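Local coordinates for protein phosphatidylinositol-specific phospholipase C (PDB 2PLC) that belongs to the phosphatidylinositol-specific phospholipase C family, whose X domain is classed with the TIM-barrel folds, at residues A[23-28]-A[216-221]; A[34-37]-A[43-46]; A[48-53]-A[83-88]; A[64-67]-A[71-74]; A[102-107]-A[173-178]. All coordinates share one frame; numbering follows the deposited sequence.

Interaction 1 (A[23-28]-A[216-221]); sequences GTHDTM and HISATS
The backbones of His-25 and Ser-218 come closest here, their CA atoms 6.8 Å apart, with no hydrogen bond directly joining the two segments. The setting is a TIM-type barrel: 23-28 runs off the C-terminal end of strand 20-24, while the loop segment 216-221 leaves the corresponding end of strand 212-216. Strand 253-257 lies between these two in a parallel sheet, consistent with a contact made through side chains.

His-25 supplies the ring. Its chi1 of 165° swings CG away from the backbone N and beside the carbonyl carbon, and the CB bond already points toward the other segment. Ser-218 answers with its hydroxyl, which lies 3.2 Å above the plane of the imidazole and is displaced toward the rim; the nearest ring atom is CG, 3.3 Å from OG. Asp-26 CB sits over the opposite face, so the ring is held between the two residues. Its rotation is further fixed at ND1, which is hydrogen-bonded to Asp-258 OD1 beyond strand 253-257.

His-216 contributes less. Its ring approaches that of His-25 obliquely, and its ND1 is engaged by Gln-183 O, a bond that links it to the adjoining strand 180-183. The mouth formed by the C-terminal strand ends is where TIM barrels generally carry their active sites, and both imidazoles lie in that region. The ring-to-ring approach is closest between His-25 CD2 and His-216 CD2, at 4.4 Å.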
# COMPACT_ATOMS: atom_id res chain seq x y z
N GLY A 23 2.09 -2.40 -5.14
CA GLY A 23 1.32 -2.48 -3.91
C GLY A 23 0.10 -3.36 -4.11
O GLY A 23 -0.23 -3.70 -5.24
N THR A 24 -0.56 -3.72 -3.02
CA THR A 24 -1.76 -4.55 -3.09
C THR A 24 -2.95 -3.85 -2.45
O THR A 24 -2.82 -3.14 -1.44
CB THR A 24 -1.56 -5.90 -2.39
OG1 THR A 24 -1.00 -5.67 -1.09
CG2 THR A 24 -0.65 -6.81 -3.18
N HIS A 25 -4.12 -4.01 -3.07
CA HIS A 25 -5.36 -3.43 -2.57
C HIS A 25 -5.99 -4.48 -1.66
O HIS A 25 -6.04 -5.66 -2.03
CB HIS A 25 -6.29 -3.08 -3.73
CG HIS A 25 -7.70 -2.81 -3.32
ND1 HIS A 25 -8.76 -3.60 -3.72
CD2 HIS A 25 -8.24 -1.84 -2.54
CE1 HIS A 25 -9.88 -3.13 -3.21
NE2 HIS A 25 -9.59 -2.06 -2.49
N ASP A 26 -6.44 -4.06 -0.48
CA ASP A 26 -7.07 -4.96 0.49
C ASP A 26 -6.19 -6.20 0.69
O ASP A 26 -6.63 -7.35 0.52
CB ASP A 26 -8.47 -5.34 0.03
CG ASP A 26 -9.41 -5.59 1.18
OD1 ASP A 26 -8.97 -5.69 2.35
OD2 ASP A 26 -10.62 -5.69 0.90
N THR A 27 -4.95 -5.93 1.03
CA THR A 27 -3.90 -6.91 1.26
C THR A 27 -4.29 -8.23 1.93
O THR A 27 -3.88 -9.30 1.46
CB THR A 27 -2.78 -6.26 2.08
OG1 THR A 27 -2.35 -5.06 1.42
CG2 THR A 27 -1.60 -7.22 2.25
N MET A 28 -5.07 -8.15 3.01
CA MET A 28 -5.46 -9.33 3.78
C MET A 28 -6.64 -10.16 3.29
O MET A 28 -6.94 -11.20 3.87
CB MET A 28 -5.73 -8.94 5.23
CG MET A 28 -4.56 -8.28 5.93
SD MET A 28 -3.02 -9.18 5.71
CE MET A 28 -3.19 -10.49 6.94
N HIS A 216 -4.62 3.35 -7.92
CA HIS A 216 -5.37 2.10 -7.83
C HIS A 216 -5.76 1.47 -9.16
O HIS A 216 -6.49 2.06 -9.95
CB HIS A 216 -6.65 2.30 -7.00
CG HIS A 216 -6.39 2.47 -5.54
ND1 HIS A 216 -6.14 3.70 -4.97
CD2 HIS A 216 -6.32 1.56 -4.54
CE1 HIS A 216 -5.92 3.54 -3.67
NE2 HIS A 216 -6.03 2.25 -3.39
N ILE A 217 -5.26 0.26 -9.39
CA ILE A 217 -5.58 -0.49 -10.59
C ILE A 217 -6.90 -1.24 -10.30
O ILE A 217 -7.68 -1.55 -11.20
CB ILE A 217 -4.48 -1.55 -10.91
CG1 ILE A 217 -3.09 -0.91 -10.87
CG2 ILE A 217 -4.75 -2.23 -12.24
CD1 ILE A 217 -2.84 0.09 -11.93
N SER A 218 -7.16 -1.49 -9.01
CA SER A 218 -8.35 -2.20 -8.54
C SER A 218 -9.70 -1.50 -8.72
O SER A 218 -9.79 -0.28 -8.75
CB SER A 218 -8.16 -2.55 -7.06
OG SER A 218 -7.77 -1.41 -6.32
N ALA A 219 -10.76 -2.31 -8.79
CA ALA A 219 -12.12 -1.82 -8.95
C ALA A 219 -13.14 -2.94 -8.68
O ALA A 219 -12.77 -4.12 -8.65
CB ALA A 219 -12.31 -1.27 -10.34
N THR A 220 -14.40 -2.56 -8.47
CA THR A 220 -15.47 -3.53 -8.23
C THR A 220 -16.68 -3.06 -9.00
O THR A 220 -16.80 -1.88 -9.33
CB THR A 220 -15.95 -3.58 -6.76
OG1 THR A 220 -14.94 -3.07 -5.89
CG2 THR A 220 -16.28 -5.00 -6.38
N SER A 221 -17.61 -3.98 -9.21
CA SER A 221 -18.85 -3.70 -9.93
C SER A 221 -19.84 -4.78 -9.55
O SER A 221 -19.45 -5.85 -9.05
CB SER A 221 -18.59 -3.74 -11.44
OG SER A 221 -19.79 -3.63 -12.17

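Interaction 2 (A[34-37]-A[43-46]); sequences ITWT and AQTQ
Two short consecutive helices, 34-38 and 40-43, lie in the long connection that follows the first barrel strand, and Trp-36 of the former packs on Ala-43 and Gln-44 where the latter ends. The CA atoms of Trp-36 and Ala-43 are 6.6 Å apart. With CG swung opposite the backbone N (chi1 -175°), the indole extends from its helix toward the exit of the next one. Its five-membered part meets the methyl of Ala-43, CD1 lying 4.0 Å from CB. The six-membered part reaches Gln-44: CZ2 is 3.7 Å from both CB and CG, so the aliphatic stem of the glutamine takes the contact. The amide beyond that stem is turned 84° from the indole plane, which rules out a parallel stack. All three residues are buried, and Ile-76 and Leu-78 of strand 76-78 also touch the indole.

Ser-29 joins the polar parts: its OG hydrogen-bonds Ala-43 O and makes a weak bond with Trp-36 NE1. Gln-44, the first residue to leave helical angles, sends NE2 weakly to Gln-46 O at 3.1 Å. An aromatic side chain packed on the exit of the following helix thus closes a compact helical excursion in a beta-alpha connection of a TIM barrel.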
# COMPACT_ATOMS: atom_id res chain seq x y z
N ILE A 34 -16.46 -17.91 7.45
CA ILE A 34 -17.46 -18.55 6.62
C ILE A 34 -18.14 -17.57 5.65
O ILE A 34 -18.46 -17.93 4.52
CB ILE A 34 -18.52 -19.30 7.49
CG1 ILE A 34 -19.41 -20.17 6.62
CG2 ILE A 34 -19.33 -18.31 8.31
CD1 ILE A 34 -18.67 -21.27 5.85
N THR A 35 -18.32 -16.32 6.08
CA THR A 35 -18.95 -15.31 5.22
C THR A 35 -18.04 -14.96 4.04
O THR A 35 -18.52 -14.63 2.95
CB THR A 35 -19.30 -14.02 6.00
OG1 THR A 35 -20.14 -14.35 7.11
CG2 THR A 35 -20.04 -13.03 5.11
N TRP A 36 -16.73 -15.06 4.25
CA TRP A 36 -15.76 -14.78 3.20
C TRP A 36 -15.86 -15.83 2.09
O TRP A 36 -15.79 -15.51 0.91
CB TRP A 36 -14.35 -14.73 3.78
CG TRP A 36 -13.31 -14.34 2.79
CD1 TRP A 36 -12.96 -13.06 2.42
CD2 TRP A 36 -12.49 -15.22 2.01
NE1 TRP A 36 -11.98 -13.10 1.46
CE2 TRP A 36 -11.68 -14.41 1.19
CE3 TRP A 36 -12.37 -16.61 1.93
CZ2 TRP A 36 -10.76 -14.95 0.29
CZ3 TRP A 36 -11.45 -17.15 1.04
CH2 TRP A 36 -10.66 -16.32 0.23
N THR A 37 -16.03 -17.10 2.48
CA THR A 37 -16.13 -18.18 1.51
C THR A 37 -17.44 -18.09 0.72
O THR A 37 -17.46 -18.37 -0.48
CB THR A 37 -16.03 -19.57 2.18
OG1 THR A 37 -17.10 -19.72 3.12
CG2 THR A 37 -14.70 -19.73 2.90
N ALA A 43 -15.61 -10.61 -2.49
CA ALA A 43 -14.74 -10.20 -1.39
C ALA A 43 -13.24 -10.41 -1.60
O ALA A 43 -12.44 -9.60 -1.15
CB ALA A 43 -15.19 -10.89 -0.11
N GLN A 44 -12.86 -11.49 -2.27
CA GLN A 44 -11.44 -11.79 -2.47
C GLN A 44 -10.70 -10.82 -3.40
O GLN A 44 -11.20 -10.44 -4.45
CB GLN A 44 -11.28 -13.22 -2.98
CG GLN A 44 -9.85 -13.69 -3.04
CD GLN A 44 -9.71 -15.03 -3.74
OE1 GLN A 44 -10.53 -15.38 -4.59
NE2 GLN A 44 -8.67 -15.77 -3.39
N THR A 45 -9.48 -10.44 -2.99
CA THR A 45 -8.65 -9.54 -3.80
C THR A 45 -7.22 -10.05 -3.99
O THR A 45 -6.48 -9.51 -4.81
CB THR A 45 -8.56 -8.15 -3.17
OG1 THR A 45 -8.03 -8.27 -1.85
CG2 THR A 45 -9.93 -7.49 -3.12
N GLN A 46 -6.84 -11.06 -3.21
CA GLN A 46 -5.49 -11.63 -3.29
C GLN A 46 -5.48 -13.15 -3.15
O GLN A 46 -6.44 -13.77 -2.70
CB GLN A 46 -4.61 -11.04 -2.17
CG GLN A 46 -4.60 -9.52 -2.06
CD GLN A 46 -3.96 -8.84 -3.27
OE1 GLN A 46 -3.12 -9.43 -3.94
NE2 GLN A 46 -4.37 -7.61 -3.54

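Interaction 3 (A[48-53]-A[83-88]); sequences MSLYQQ and SGVLET
Val-85 and Thr-88, one helical turn apart on helix 82-95, form the face that meets Leu-50 and Tyr-51 of helix 50-55; the CA atoms of Tyr-51 and Thr-88 are 6.7 Å apart. Before them, Gly-84 contributes its carbonyl, which Thr-88 uses twice. Val-85 then offers CG1, which touches Leu-50 CD2 at 3.8 Å, the two side chains crossing at about a right angle. Met-28 packs on the same valine, so the contact continues toward the loop after strand 20-24. Next in order, Leu-86 turns away and packs on Leu-122 and Ile-123 of helix 114-125.

Thr-88 touches both Leu-50 and Tyr-51. Its CG2 lies 4.0 Å from Leu-50 CD2 and equally far from Tyr-51 CB, and it meets the tyrosine ring at the edge, near its plane. With OG1 turned back along its own helix to bond Gly-84 O at 3.0 Å, the methyl faces across; Thr-88 N reaches the same oxygen at 3.1 Å from the other face of the carbonyl. Tyr-51 OH is held by Lys-95, further along helix 82-95. Apolar side-chain packing between helices outside the strands is consistent with the outer helical layer of a beta/alpha barrel.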
# COMPACT_ATOMS: atom_id res chain seq x y z
N MET A 48 -2.01 -14.56 -2.60
CA MET A 48 -0.79 -14.67 -1.81
C MET A 48 -1.02 -14.15 -0.40
O MET A 48 -1.77 -13.21 -0.20
CB MET A 48 0.36 -13.87 -2.44
CG MET A 48 0.97 -14.49 -3.69
SD MET A 48 2.34 -13.51 -4.37
CE MET A 48 1.45 -12.03 -4.91
N SER A 49 -0.39 -14.80 0.58
CA SER A 49 -0.51 -14.36 1.97
C SER A 49 0.35 -13.11 2.11
O SER A 49 1.17 -12.81 1.23
CB SER A 49 -0.04 -15.45 2.94
OG SER A 49 1.35 -15.68 2.83
N LEU A 50 0.19 -12.40 3.23
CA LEU A 50 0.94 -11.18 3.48
C LEU A 50 2.43 -11.39 3.30
O LEU A 50 3.09 -10.67 2.56
CB LEU A 50 0.67 -10.66 4.90
CG LEU A 50 1.45 -9.45 5.41
CD1 LEU A 50 1.33 -8.28 4.45
CD2 LEU A 50 0.92 -9.06 6.77
N TYR A 51 2.94 -12.44 3.92
CA TYR A 51 4.35 -12.74 3.85
C TYR A 51 4.84 -13.05 2.43
O TYR A 51 5.94 -12.66 2.05
CB TYR A 51 4.70 -13.88 4.80
CG TYR A 51 6.18 -14.05 4.93
CD1 TYR A 51 6.95 -13.10 5.61
CD2 TYR A 51 6.84 -15.10 4.28
CE1 TYR A 51 8.34 -13.18 5.64
CE2 TYR A 51 8.23 -15.19 4.29
CZ TYR A 51 8.99 -14.23 4.97
OH TYR A 51 10.38 -14.31 4.97
N GLN A 52 4.01 -13.75 1.66
CA GLN A 52 4.38 -14.09 0.29
C GLN A 52 4.46 -12.84 -0.57
O GLN A 52 5.31 -12.74 -1.46
CB GLN A 52 3.37 -15.06 -0.31
CG GLN A 52 3.26 -16.37 0.42
CD GLN A 52 2.38 -17.35 -0.31
OE1 GLN A 52 2.80 -18.47 -0.59
NE2 GLN A 52 1.17 -16.93 -0.64
N GLN A 53 3.55 -11.90 -0.33
CA GLN A 53 3.50 -10.64 -1.08
C GLN A 53 4.76 -9.82 -0.85
O GLN A 53 5.32 -9.25 -1.79
CB GLN A 53 2.28 -9.83 -0.66
CG GLN A 53 0.94 -10.44 -1.04
CD GLN A 53 -0.22 -9.61 -0.55
OE1 GLN A 53 -0.16 -8.38 -0.53
NE2 GLN A 53 -1.30 -10.28 -0.13
N SER A 83 -2.02 -7.48 15.41
CA SER A 83 -0.79 -7.93 16.06
C SER A 83 -0.09 -8.95 15.17
O SER A 83 1.14 -8.96 15.07
CB SER A 83 -1.09 -8.56 17.43
OG SER A 83 -1.92 -9.69 17.31
N GLY A 84 -0.89 -9.77 14.49
CA GLY A 84 -0.33 -10.78 13.60
C GLY A 84 0.32 -10.11 12.41
O GLY A 84 1.43 -10.47 12.01
N VAL A 85 -0.37 -9.11 11.86
CA VAL A 85 0.13 -8.36 10.71
C VAL A 85 1.44 -7.64 11.08
O VAL A 85 2.43 -7.75 10.36
CB VAL A 85 -0.92 -7.32 10.23
CG1 VAL A 85 -0.34 -6.43 9.15
CG2 VAL A 85 -2.15 -8.04 9.71
N LEU A 86 1.44 -6.94 12.21
CA LEU A 86 2.62 -6.22 12.66
C LEU A 86 3.81 -7.13 12.90
O LEU A 86 4.94 -6.78 12.56
CB LEU A 86 2.32 -5.41 13.93
CG LEU A 86 1.36 -4.25 13.72
CD1 LEU A 86 1.17 -3.48 15.02
CD2 LEU A 86 1.88 -3.33 12.63
N GLU A 87 3.56 -8.33 13.44
CA GLU A 87 4.66 -9.26 13.69
C GLU A 87 5.24 -9.77 12.38
O GLU A 87 6.45 -9.97 12.26
CB GLU A 87 4.22 -10.44 14.55
CG GLU A 87 5.28 -11.52 14.63
CD GLU A 87 5.10 -12.44 15.79
OE1 GLU A 87 4.30 -13.39 15.68
OE2 GLU A 87 5.79 -12.23 16.81
N THR A 88 4.38 -9.97 11.40
CA THR A 88 4.81 -10.44 10.09
C THR A 88 5.66 -9.37 9.41
O THR A 88 6.76 -9.66 8.95
CB THR A 88 3.61 -10.80 9.20
OG1 THR A 88 2.84 -11.84 9.81
CG2 THR A 88 4.08 -11.27 7.82

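Interaction 4 (A[64-67]-A[71-74]); sequences RAKD and IYHG
Ala-65 and Ile-71 form the compact end of this contact, their CA atoms 4.5 Å apart at a single beta bridge. Tyr-72 N donates to Arg-64 O over 3.0 Å with an N-H...O angle of 161°. The same oxygen is approached by Ile-71 CA at 3.4 Å in a CA-H...O contact, so two groups meet one carbonyl. Ala-65 CB also meets Ile-71 CD1 at 4.1 Å, and both residues are buried. The chains diverge quickly, their end-to-end directions being 88° apart, in keeping with a single bridge.

Strand 60-65 belongs to the TIM-type barrel and pairs in parallel with strand 101-107, whereas strand 70-73 turns back with strand 76-78 as a beta hairpin placed beyond the barrel strand's end. Ile-71 also touches Leu-78 of that hairpin.

Toward solvent the contact is of another kind, made by two partly exposed side chains. Lys-66 runs extended across Tyr-72 at about a right angle, and its CD stands over the ring centre, 3.9 Å from the centroid and 12° off the normal, a CH-pi contact. The ammonium group continues past it as an off-centre cation-pi partner, NZ lying 4.5 Å from the same centroid. NZ then bonds Gly-74 O at 3.0 Å, from above the carbonyl plane. The ring's far end is tied down by a hydrogen bond between Tyr-72 OH and Asn-68 ND2, while Arg-64 sends its guanidinium the other way, to a salt bridge with Asp-62.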
# COMPACT_ATOMS: atom_id res chain seq x y z
N ARG A 64 -7.05 -3.10 6.68
CA ARG A 64 -8.31 -2.59 7.21
C ARG A 64 -8.60 -3.30 8.53
O ARG A 64 -8.63 -4.54 8.57
CB ARG A 64 -9.45 -2.87 6.23
CG ARG A 64 -9.09 -2.77 4.75
CD ARG A 64 -8.97 -1.34 4.29
NE ARG A 64 -8.74 -1.26 2.84
CZ ARG A 64 -9.70 -1.14 1.93
NH1 ARG A 64 -10.97 -1.09 2.31
NH2 ARG A 64 -9.40 -1.03 0.65
N ALA A 65 -8.86 -2.54 9.59
CA ALA A 65 -9.13 -3.11 10.90
C ALA A 65 -10.25 -2.41 11.67
O ALA A 65 -10.68 -1.33 11.30
CB ALA A 65 -7.85 -3.10 11.74
N LYS A 66 -10.72 -3.06 12.74
CA LYS A 66 -11.76 -2.52 13.61
C LYS A 66 -11.19 -2.38 15.02
O LYS A 66 -10.14 -2.96 15.32
CB LYS A 66 -13.00 -3.41 13.59
CG LYS A 66 -13.77 -3.31 12.29
CD LYS A 66 -15.12 -4.01 12.38
CE LYS A 66 -15.89 -3.85 11.08
NZ LYS A 66 -17.14 -4.64 11.09
N ASP A 67 -11.86 -1.62 15.89
CA ASP A 67 -11.36 -1.40 17.25
C ASP A 67 -11.12 -2.63 18.14
O ASP A 67 -10.55 -2.51 19.23
CB ASP A 67 -12.14 -0.29 17.99
CG ASP A 67 -13.61 -0.62 18.20
OD1 ASP A 67 -14.04 -1.76 17.93
OD2 ASP A 67 -14.34 0.29 18.66
N ILE A 71 -8.62 -7.87 11.64
CA ILE A 71 -8.65 -7.49 10.23
C ILE A 71 -10.00 -7.83 9.61
O ILE A 71 -10.48 -8.96 9.72
CB ILE A 71 -7.51 -8.18 9.43
CG1 ILE A 71 -6.16 -7.94 10.12
CG2 ILE A 71 -7.48 -7.67 8.00
CD1 ILE A 71 -5.88 -6.49 10.48
N TYR A 72 -10.60 -6.83 8.96
CA TYR A 72 -11.91 -6.99 8.35
C TYR A 72 -12.05 -6.49 6.92
O TYR A 72 -11.18 -5.81 6.37
CB TYR A 72 -12.97 -6.26 9.19
CG TYR A 72 -13.35 -6.93 10.49
CD1 TYR A 72 -12.56 -6.76 11.63
CD2 TYR A 72 -14.49 -7.72 10.59
CE1 TYR A 72 -12.90 -7.36 12.83
CE2 TYR A 72 -14.84 -8.33 11.79
CZ TYR A 72 -14.04 -8.15 12.91
OH TYR A 72 -14.37 -8.76 14.09
N HIS A 73 -13.19 -6.84 6.34
CA HIS A 73 -13.59 -6.43 5.00
C HIS A 73 -15.07 -6.18 5.24
O HIS A 73 -15.91 -7.03 4.96
CB HIS A 73 -13.38 -7.55 3.99
CG HIS A 73 -13.77 -7.17 2.60
ND1 HIS A 73 -15.08 -7.12 2.18
CD2 HIS A 73 -13.03 -6.79 1.54
CE1 HIS A 73 -15.13 -6.74 0.91
NE2 HIS A 73 -13.89 -6.53 0.50
N GLY A 74 -15.37 -5.02 5.83
CA GLY A 74 -16.74 -4.70 6.15
C GLY A 74 -17.13 -5.58 7.33
O GLY A 74 -16.43 -5.62 8.34

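Interaction 5 (A[102-107]-A[173-178]); sequences IMRLKD and MQFGAP
Arg-104 and Phe-175 make the whole contact, a flat guanidinium-on-ring stack between barrel strand 101-107 and the turn after strand 169-174. From CB, the arginine sets off with CG opposite the backbone N (chi1 173°) and stays extended as far as NE, which carries the chain obliquely over the phenyl face. CG meets CD1 of Phe-175 at 3.9 Å. CD comes next, 3.7 Å from CE1, and NE lies 3.6 Å from CZ of the ring, over its face but offset toward the rim. The guanidinium carbon, Arg-104 CZ, is likewise 3.6 Å from Phe-175 CZ, which stands over the centre of the guanidinium face. NH2 reaches CE2 at 3.8 Å, and NH1 lies 3.9 Å from Phe-175 CZ.

The two planes differ by 9° and their centres are 4.2 Å apart, displaced enough (35° off the ring normal) to make this an offset stack with an off-centre cation-pi component. NH2 is also salt-bridged to Glu-157, and NH1 has a long, weak ion pair with Asp-62.

Phe-175 is the second residue of a type II turn from Gln-174 to Ala-177, with Gly-176 third, and this turn presents the ring. Strand 101-107 runs parallel between strands 60-65 and 152-157; Arg-104 leaves it beside Tyr-60 of the former, Phe-175 touches Glu-157 of the latter, and the neighbouring Leu-105 packs on Phe-115 and Ile-119 of helix 114-125.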
# COMPACT_ATOMS: atom_id res chain seq x y z
N ILE A 102 5.26 0.80 3.03
CA ILE A 102 4.28 1.87 3.15
C ILE A 102 2.99 1.14 3.51
O ILE A 102 2.58 0.22 2.80
CB ILE A 102 4.13 2.64 1.84
CG1 ILE A 102 5.49 3.15 1.39
CG2 ILE A 102 3.14 3.79 2.02
CD1 ILE A 102 5.51 3.72 -0.00
N MET A 103 2.37 1.55 4.60
CA MET A 103 1.17 0.89 5.07
C MET A 103 -0.02 1.78 5.35
O MET A 103 0.04 2.68 6.18
CB MET A 103 1.50 0.07 6.32
CG MET A 103 0.30 -0.60 6.97
SD MET A 103 0.78 -1.50 8.45
CE MET A 103 -0.04 -0.53 9.68
N ARG A 104 -1.11 1.51 4.65
CA ARG A 104 -2.34 2.24 4.83
C ARG A 104 -3.11 1.48 5.91
O ARG A 104 -3.34 0.28 5.78
CB ARG A 104 -3.15 2.24 3.54
CG ARG A 104 -4.53 2.85 3.67
CD ARG A 104 -5.36 2.56 2.44
NE ARG A 104 -6.69 3.16 2.53
CZ ARG A 104 -7.57 3.16 1.53
NH1 ARG A 104 -7.27 2.58 0.38
NH2 ARG A 104 -8.73 3.78 1.67
N LEU A 105 -3.42 2.16 7.00
CA LEU A 105 -4.16 1.54 8.09
C LEU A 105 -5.50 2.26 8.16
O LEU A 105 -5.56 3.43 8.53
CB LEU A 105 -3.41 1.66 9.41
CG LEU A 105 -4.13 1.14 10.66
CD1 LEU A 105 -4.52 -0.31 10.48
CD2 LEU A 105 -3.23 1.31 11.87
N LYS A 106 -6.55 1.55 7.78
CA LYS A 106 -7.89 2.12 7.75
C LYS A 106 -8.83 1.62 8.84
O LYS A 106 -8.83 0.43 9.18
CB LYS A 106 -8.51 1.86 6.39
CG LYS A 106 -9.82 2.56 6.16
CD LYS A 106 -10.44 2.15 4.84
CE LYS A 106 -11.65 3.02 4.52
NZ LYS A 106 -12.62 3.04 5.65
N ASP A 107 -9.60 2.55 9.40
CA ASP A 107 -10.60 2.26 10.42
C ASP A 107 -11.80 1.78 9.61
O ASP A 107 -12.50 2.58 8.98
CB ASP A 107 -10.94 3.56 11.18
CG ASP A 107 -11.94 3.36 12.31
OD1 ASP A 107 -12.47 2.23 12.49
OD2 ASP A 107 -12.21 4.35 13.03
N MET A 173 2.25 9.63 8.55
CA MET A 173 1.38 10.73 8.14
C MET A 173 -0.06 10.30 7.89
O MET A 173 -0.40 9.12 7.97
CB MET A 173 1.97 11.42 6.90
CG MET A 173 2.52 10.45 5.86
SD MET A 173 3.45 11.22 4.51
CE MET A 173 5.00 11.60 5.31
N GLN A 174 -0.90 11.28 7.60
CA GLN A 174 -2.32 11.05 7.34
C GLN A 174 -2.58 10.62 5.89
O GLN A 174 -2.00 11.18 4.95
CB GLN A 174 -3.09 12.33 7.63
CG GLN A 174 -4.58 12.23 7.41
CD GLN A 174 -5.19 13.54 6.94
OE1 GLN A 174 -4.59 14.61 7.11
NE2 GLN A 174 -6.37 13.46 6.35
N PHE A 175 -3.44 9.63 5.72
CA PHE A 175 -3.81 9.15 4.40
C PHE A 175 -4.67 10.24 3.80
O PHE A 175 -5.63 10.69 4.43
CB PHE A 175 -4.62 7.85 4.50
CG PHE A 175 -5.03 7.27 3.18
CD1 PHE A 175 -4.15 6.49 2.44
CD2 PHE A 175 -6.30 7.50 2.66
CE1 PHE A 175 -4.53 5.94 1.21
CE2 PHE A 175 -6.69 6.96 1.44
CZ PHE A 175 -5.80 6.18 0.71
N GLY A 176 -4.32 10.69 2.60
CA GLY A 176 -5.10 11.74 1.96
C GLY A 176 -4.56 13.14 2.23
O GLY A 176 -5.22 14.13 1.93
N ALA A 177 -3.36 13.21 2.81
CA ALA A 177 -2.72 14.49 3.11
C ALA A 177 -2.42 15.22 1.80
O ALA A 177 -2.40 14.61 0.73
CB ALA A 177 -1.43 14.26 3.91
N PRO A 178 -2.18 16.54 1.87
CA PRO A 178 -1.88 17.36 0.68
C PRO A 178 -0.71 16.89 -0.17
O PRO A 178 -0.64 17.20 -1.36
CB PRO A 178 -1.60 18.73 1.29
CG PRO A 178 -2.50 18.75 2.46
CD PRO A 178 -2.26 17.40 3.06

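Overall arrangement
Interaction 1 touches all the others. Its His-25 O accepts from Gln-46 NE2 of interaction 2 at 3.0 Å, and its Thr-24 OG1 is 2.9 Å from Gln-53 OE1 of interaction 3, a probable hydrogen bond. Interactions 4 and 5 join through neighbouring strands, Ala-65 N lying 3.0 Å from Lys-106 O; their centres, and those of interactions 1 and 4 and of 1 and 5, are about 15 Å apart. Around the barrel mouth, His-25 NE2 lies 3.3 Å from Arg-64 NH2, while His-216 NE2 is 4.0 Å from Arg-104 NH1. Interactions 2 and 5 are most distant, about 24 Å between centres, without touching.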